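Local coordinates for protein small COPII coat GTPase SAR1 (Encephalitozoon cuniculi, PDB 6VS4) that belongs to the Sar1/Arf family of small P-loop GTPases of the COPII coat and is bound here to GDP and a magnesium ion, at residues 39-45 / 82-88. Numbering follows the deposited sequence.
Sequences PSSILFL and NLKAQVI
Two parallel neighbours in the central sheet of a small-GTPase P-loop fold, segments 40-45 and 83-88 of strands 40-47 and 83-90, run side by side with axes 4.7 Å apart at closest approach and crossing at -24°, the twist of extended chains with phi near -100° and psi near 120°. The register pairs Ser-40 with Leu-83, Ile-42 with Ala-85 and Phe-44 with Val-87. In the zigzag of parallel strands, even-numbered residues of 40-45 supply both bonding groups: Ser-40 N to Asn-82 O (2.8 Å), Lys-84 N to Ser-40 O (2.8 Å), Ile-42 N to Lys-84 O (2.9 Å), Gln-86 N to Ile-42 O (3.0 Å), Phe-44 N to Gln-86 O (2.8 Å) and Ile-88 N to Phe-44 O (3.0 Å). Ser-41, Leu-43 and Leu-45 direct their backbone bonds to strand 109-115 and His-108 just before it.

Apart from Ser-40, whose OG hydrogen-bonds to Lys-38 O, one face is apolar: Ile-42, Phe-44, Leu-83, Ala-85 and Val-87. Helix 52-59 covers it at Phe-44 and Val-87; Val-87 touches Lys-52 of the probable P-loop, near GDP and magnesium. On the other face, the positions of Ser-41, Lys-84 and Gln-86 are partly exposed, so polar side chains fit there, whereas Leu-45 CD2 packs 3.6 Å from Ile-88 CB. Small Ala-85 accommodates the Phe-44 ring (chi1 m), whose CE1 lies 3.5 Å from Ala-85 CB and 4.0 Å from Leu-83 CD2.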
# COMPACT_ATOMS: atom_id res chain seq x y z
N PRO A 39 13.68 32.36 -2.59
CA PRO A 39 14.99 31.73 -2.37
C PRO A 39 15.59 32.14 -1.03
O PRO A 39 15.70 33.32 -0.70
CB PRO A 39 15.83 32.24 -3.55
CG PRO A 39 14.83 32.50 -4.62
CD PRO A 39 13.62 33.04 -3.90
N SER A 40 15.98 31.14 -0.25
CA SER A 40 16.43 31.35 1.12
C SER A 40 17.74 30.60 1.33
O SER A 40 17.81 29.39 1.07
CB SER A 40 15.37 30.88 2.12
OG SER A 40 14.12 31.48 1.84
N SER A 41 18.77 31.33 1.75
CA SER A 41 20.05 30.72 2.09
C SER A 41 19.98 30.20 3.53
O SER A 41 19.87 30.98 4.48
CB SER A 41 21.18 31.72 1.93
OG SER A 41 22.42 31.15 2.31
N ILE A 42 20.02 28.88 3.69
CA ILE A 42 20.02 28.24 5.00
C ILE A 42 21.38 27.59 5.22
O ILE A 42 21.84 26.80 4.39
CB ILE A 42 18.88 27.21 5.12
CG1 ILE A 42 17.54 27.85 4.73
CG2 ILE A 42 18.83 26.65 6.52
CD1 ILE A 42 17.12 29.01 5.60
N LEU A 43 22.01 27.91 6.35
CA LEU A 43 23.31 27.35 6.70
C LEU A 43 23.11 26.18 7.67
O LEU A 43 22.49 26.35 8.73
CB LEU A 43 24.21 28.41 7.33
CG LEU A 43 25.18 29.16 6.41
CD1 LEU A 43 24.44 29.88 5.30
CD2 LEU A 43 26.02 30.14 7.22
N PHE A 44 23.63 25.01 7.31
CA PHE A 44 23.58 23.84 8.16
C PHE A 44 24.96 23.69 8.80
O PHE A 44 25.95 23.42 8.10
CB PHE A 44 23.19 22.59 7.37
CG PHE A 44 21.79 22.64 6.83
CD1 PHE A 44 21.49 23.40 5.71
CD2 PHE A 44 20.78 21.91 7.44
CE1 PHE A 44 20.19 23.45 5.22
CE2 PHE A 44 19.49 21.95 6.94
CZ PHE A 44 19.20 22.72 5.83
N LEU A 45 25.03 23.86 10.12
CA LEU A 45 26.30 24.06 10.80
C LEU A 45 26.41 23.10 11.98
O LEU A 45 25.42 22.58 12.49
CB LEU A 45 26.42 25.52 11.27
CG LEU A 45 26.27 26.60 10.19
CD1 LEU A 45 26.17 27.99 10.81
CD2 LEU A 45 27.39 26.56 9.17
N ASN A 82 13.54 26.31 -3.30
CA ASN A 82 13.98 27.62 -2.83
C ASN A 82 14.98 27.54 -1.67
O ASN A 82 15.52 28.57 -1.26
CB ASN A 82 12.77 28.45 -2.41
CG ASN A 82 12.07 29.08 -3.59
OD1 ASN A 82 12.68 29.32 -4.63
ND2 ASN A 82 10.78 29.35 -3.44
N LEU A 83 15.24 26.35 -1.15
CA LEU A 83 16.20 26.17 -0.07
C LEU A 83 17.60 26.11 -0.66
O LEU A 83 17.95 25.14 -1.34
CB LEU A 83 15.86 24.91 0.72
CG LEU A 83 16.20 24.81 2.20
CD1 LEU A 83 15.62 23.54 2.79
CD2 LEU A 83 17.70 24.84 2.41
N LYS A 84 18.40 27.15 -0.44
CA LYS A 84 19.81 27.11 -0.83
C LYS A 84 20.58 26.64 0.39
O LYS A 84 20.90 27.42 1.29
CB LYS A 84 20.27 28.47 -1.36
CG LYS A 84 19.47 28.92 -2.61
CD LYS A 84 19.96 30.24 -3.22
CE LYS A 84 19.58 31.46 -2.37
NZ LYS A 84 20.20 32.72 -2.88
N ALA A 85 20.87 25.35 0.42
CA ALA A 85 21.42 24.71 1.61
C ALA A 85 22.94 24.73 1.51
O ALA A 85 23.52 24.11 0.61
CB ALA A 85 20.90 23.28 1.77
N GLN A 86 23.58 25.46 2.42
CA GLN A 86 25.03 25.52 2.53
C GLN A 86 25.42 24.77 3.80
O GLN A 86 25.04 25.17 4.90
CB GLN A 86 25.50 26.98 2.57
CG GLN A 86 27.01 27.16 2.62
CD GLN A 86 27.65 27.07 1.25
OE1 GLN A 86 27.28 27.80 0.32
NE2 GLN A 86 28.62 26.17 1.11
N VAL A 87 26.17 23.68 3.64
CA VAL A 87 26.58 22.84 4.76
C VAL A 87 28.05 23.12 5.07
O VAL A 87 28.88 23.15 4.16
CB VAL A 87 26.36 21.36 4.44
CG1 VAL A 87 26.54 20.52 5.69
CG2 VAL A 87 25.00 21.14 3.82
N ILE A 88 28.37 23.32 6.35
CA ILE A 88 29.74 23.60 6.77
C ILE A 88 30.08 22.75 7.99
O ILE A 88 29.43 22.87 9.03
CB ILE A 88 29.97 25.08 7.09
CG1 ILE A 88 29.56 25.97 5.91
CG2 ILE A 88 31.43 25.31 7.42
CD1 ILE A 88 29.67 27.44 6.21